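Long-range contact in putative 4-Hydroxy-2-oxoglutarate aldolase / 2-dehydro-3-deoxyphosphogluconate aldolase (Yersinia enterocolitica, PDB 3LM7), which is a putative aldolase of the KDGP aldolase family, whose members adopt a TIM-barrel fold: residues D13-N18 and V216-Y221. Numbering follows the deposited sequence.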
ATOM      1  N   ASP A  13       4.033  -0.079   8.167  1.00 13.30           N
ATOM      2  CA  ASP A  13       3.231  -0.665   7.111  1.00 15.09           C
ATOM      3  C   ASP A  13       3.920  -0.849   5.818  1.00 13.85           C
ATOM      4  O   ASP A  13       3.237  -1.001   4.809  1.00 11.91           O
ATOM      5  CB  ASP A  13       1.971   0.153   6.843  1.00 16.76           C
ATOM      6  CG  ASP A  13       0.797  -0.433   7.552  1.00 27.86           C
ATOM      7  OD1 ASP A  13       0.486  -1.686   7.325  1.00 31.74           O
ATOM      8  OD2 ASP A  13       0.264   0.340   8.383  1.00 37.54           O
ATOM      9  N   ARG A  14       5.254  -0.930   5.856  1.00 11.49           N
ATOM     10  CA  ARG A  14       5.998  -1.036   4.601  1.00 11.36           C
ATOM     11  C   ARG A  14       6.907  -2.235   4.535  1.00 10.31           C
ATOM     12  O   ARG A  14       6.958  -2.885   3.500  1.00 11.60           O
ATOM     13  CB  ARG A  14       6.845   0.211   4.312  1.00 11.78           C
ATOM     14  CG  ARG A  14       6.105   1.490   3.963  1.00 19.56           C
ATOM     15  CD  ARG A  14       5.315   1.409   2.623  1.00 19.36           C
ATOM     16  NE  ARG A  14       6.015   1.195   1.331  1.00 22.25           N
ATOM     17  CZ  ARG A  14       6.663   2.128   0.635  1.00 22.90           C
ATOM     18  NH1 ARG A  14       6.857   3.331   1.174  1.00 26.33           N
ATOM     19  NH2 ARG A  14       7.205   1.857  -0.566  1.00 22.83           N
ATOM     20  N   VAL A  15       7.702  -2.466   5.579  1.00  8.67           N
ATOM     21  CA  VAL A  15       8.805  -3.466   5.488  1.00  8.21           C
ATOM     22  C   VAL A  15       8.832  -4.378   6.670  1.00  9.10           C
ATOM     23  O   VAL A  15       8.793  -3.869   7.833  1.00  9.61           O
ATOM     24  CB  VAL A  15      10.198  -2.800   5.410  1.00  9.50           C
ATOM     25  CG1 VAL A  15      11.312  -3.929   5.397  1.00  7.25           C
ATOM     26  CG2 VAL A  15      10.255  -1.939   4.139  1.00  8.53           C
ATOM     27  N   CYS A  16       8.951  -5.695   6.407  1.00  7.41           N
ATOM     28  CA  CYS A  16       9.038  -6.668   7.508  1.00  8.12           C
ATOM     29  C   CYS A  16      10.214  -7.588   7.184  1.00  8.95           C
ATOM     30  O   CYS A  16      10.324  -8.102   6.072  1.00  8.17           O
ATOM     31  CB  CYS A  16       7.708  -7.471   7.640  1.00  5.75           C
ATOM     32  SG  CYS A  16       7.726  -8.585   9.099  1.00  9.19           S
ATOM     33  N   LEU A  17      11.096  -7.811   8.151  1.00  7.70           N
ATOM     34  CA  LEU A  17      12.242  -8.676   7.891  1.00  7.81           C
ATOM     35  C   LEU A  17      11.773 -10.115   7.856  1.00  5.89           C
ATOM     36  O   LEU A  17      10.781 -10.467   8.495  1.00  6.61           O
ATOM     37  CB  LEU A  17      13.310  -8.540   9.040  1.00  6.74           C
ATOM     38  CG  LEU A  17      13.812  -7.132   9.250  1.00  7.83           C
ATOM     39  CD1 LEU A  17      14.775  -7.208  10.457  1.00  9.18           C
ATOM     40  CD2 LEU A  17      14.568  -6.552   8.003  1.00  5.29           C
ATOM     41  N   ASN A  18      12.532 -10.985   7.190  1.00  6.89           N
ATOM     42  CA  ASN A  18      12.352 -12.401   7.319  1.00  6.71           C
ATOM     43  C   ASN A  18      13.694 -13.103   7.507  1.00  7.98           C
ATOM     44  O   ASN A  18      14.567 -13.047   6.613  1.00  8.71           O
ATOM     45  CB  ASN A  18      11.518 -12.919   6.073  1.00  7.20           C
ATOM     46  CG  ASN A  18      11.036 -14.386   6.174  1.00  9.22           C
ATOM     47  OD1 ASN A  18       9.889 -14.719   5.693  1.00 14.90           O
ATOM     48  ND2 ASN A  18      11.873 -15.283   6.661  1.00  4.77           N
ATOM     49  N   VAL A 216       7.296  -4.849   1.484  1.00  7.23           N
ATOM     50  CA  VAL A 216       8.545  -5.489   1.096  1.00  6.31           C
ATOM     51  C   VAL A 216       8.979  -6.397   2.221  1.00  6.88           C
ATOM     52  O   VAL A 216       8.965  -5.971   3.384  1.00  6.60           O
ATOM     53  CB  VAL A 216       9.687  -4.439   0.829  1.00  6.44           C
ATOM     54  CG1 VAL A 216      10.904  -5.167   0.256  1.00  6.87           C
ATOM     55  CG2 VAL A 216       9.146  -3.363  -0.148  1.00  6.22           C
ATOM     56  N   ILE A 217       9.294  -7.655   1.906  1.00  7.32           N
ATOM     57  CA  ILE A 217       9.666  -8.638   2.949  1.00  7.11           C
ATOM     58  C   ILE A 217      11.021  -9.208   2.497  1.00  6.90           C
ATOM     59  O   ILE A 217      11.090 -10.189   1.770  1.00  7.19           O
ATOM     60  CB  ILE A 217       8.599  -9.776   3.163  1.00  5.37           C
ATOM     61  CG1 ILE A 217       7.258  -9.162   3.605  1.00  7.03           C
ATOM     62  CG2 ILE A 217       9.122 -10.834   4.254  1.00  5.29           C
ATOM     63  CD1 ILE A 217       6.038 -10.219   3.640  1.00  7.64           C
ATOM     64  N   PRO A 218      12.125  -8.543   2.884  1.00  8.19           N
ATOM     65  CA  PRO A 218      13.426  -9.057   2.420  1.00  7.59           C
ATOM     66  C   PRO A 218      13.815 -10.262   3.252  1.00  8.21           C
ATOM     67  O   PRO A 218      13.503 -10.282   4.453  1.00  9.56           O
ATOM     68  CB  PRO A 218      14.390  -7.896   2.702  1.00  6.15           C
ATOM     69  CG  PRO A 218      13.790  -7.150   3.817  1.00  6.49           C
ATOM     70  CD  PRO A 218      12.243  -7.240   3.578  1.00  8.42           C
ATOM     71  N   HIS A 219      14.505 -11.233   2.649  1.00  6.30           N
ATOM     72  CA  HIS A 219      14.927 -12.409   3.382  1.00  7.88           C
ATOM     73  C   HIS A 219      16.419 -12.328   3.591  1.00  8.28           C
ATOM     74  O   HIS A 219      17.119 -12.041   2.642  1.00  8.92           O
ATOM     75  CB  HIS A 219      14.605 -13.674   2.564  1.00  7.31           C
ATOM     76  CG  HIS A 219      13.141 -13.929   2.451  1.00  7.49           C
ATOM     77  ND1 HIS A 219      12.575 -15.121   2.839  1.00  8.94           N
ATOM     78  CD2 HIS A 219      12.122 -13.140   2.022  1.00  6.71           C
ATOM     79  CE1 HIS A 219      11.265 -15.071   2.623  1.00  9.17           C
ATOM     80  NE2 HIS A 219      10.965 -13.894   2.107  1.00  7.84           N
ATOM     81  N   ILE A 220      16.880 -12.581   4.823  1.00  8.08           N
ATOM     82  CA  ILE A 220      18.315 -12.503   5.133  1.00  9.38           C
ATOM     83  C   ILE A 220      18.728 -13.736   5.924  1.00  7.84           C
ATOM     84  O   ILE A 220      18.273 -13.947   7.016  1.00  9.03           O
ATOM     85  CB  ILE A 220      18.695 -11.217   5.936  1.00  9.57           C
ATOM     86  CG1 ILE A 220      17.940  -9.965   5.417  1.00  9.55           C
ATOM     87  CG2 ILE A 220      20.225 -11.029   5.871  1.00 12.70           C
ATOM     88  CD1 ILE A 220      16.500  -9.797   6.010  1.00  7.64           C
ATOM     89  N   TYR A 221      19.542 -14.572   5.314  1.00  9.15           N
ATOM     90  CA  TYR A 221      19.761 -15.928   5.781  1.00 11.83           C
ATOM     91  C   TYR A 221      21.255 -16.072   6.144  1.00 12.99           C
ATOM     92  O   TYR A 221      21.697 -15.437   7.080  1.00 13.48           O
ATOM     93  CB  TYR A 221      19.346 -16.934   4.710  1.00 13.78           C
ATOM     94  CG  TYR A 221      17.844 -16.971   4.410  1.00 13.10           C
ATOM     95  CD1 TYR A 221      16.886 -16.589   5.360  1.00 19.30           C
ATOM     96  CD2 TYR A 221      17.396 -17.440   3.206  1.00 18.97           C
ATOM     97  CE1 TYR A 221      15.475 -16.616   5.067  1.00 14.66           C
ATOM     98  CE2 TYR A 221      16.000 -17.538   2.922  1.00 15.95           C
ATOM     99  CZ  TYR A 221      15.071 -17.124   3.859  1.00 15.41           C
ATOM    100  OH  TYR A 221      13.726 -17.257   3.556  1.00 18.24           O
TER
HETATM  101  O   HOH W   1      11.612 -17.686   5.429  1.00 11.31           O
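Residues 13-18 and 216-221 run in the same direction, their end-to-end lines 18° apart, and backbone hydrogen bonds join them at two places. V216 N gives to R14 O (2.8 Å) and C16 N to V216 O (3.0 Å), so V216 is gripped through both its N-H and its carbonyl. Further along, N18 N donates to P218 O on a more bent path (137°), while I220 N meets N18 O almost straight. P218 has no N-H to give to C16 O, which breaks the parallel ladder there; its CD sits 3.3 Å from C16 O, a buried carbonyl without a hydrogen-bond partner, approached also by the CA-H of I217.

The tightest side-chain packing is N18 on H219. With CG anti to the backbone N, N18 CB stands 3.9 Å above the H219 ring centroid, a CH-pi contact, and the amide stacks over the same face nearer the rim, planes 18° apart. From outside, S69 OG and E191 OE1 bond N18 OD1 and H219 NE2; within the segment, Y221 OH bonds H219 ND1 at 2.5 Å. Packing loosens on the watered side, where N18 ND2 and Y221 OH lie 4.1 Å apart and share a water, and at L17 CD2, 4.3 Å from both P218 CG and I220 CD1. Parallel bridging of residues 14-18, leading into strand 17-20, to this late segment, itself bonded to L190 and P192 of strand 189-192, is consistent with TIM-barrel closure.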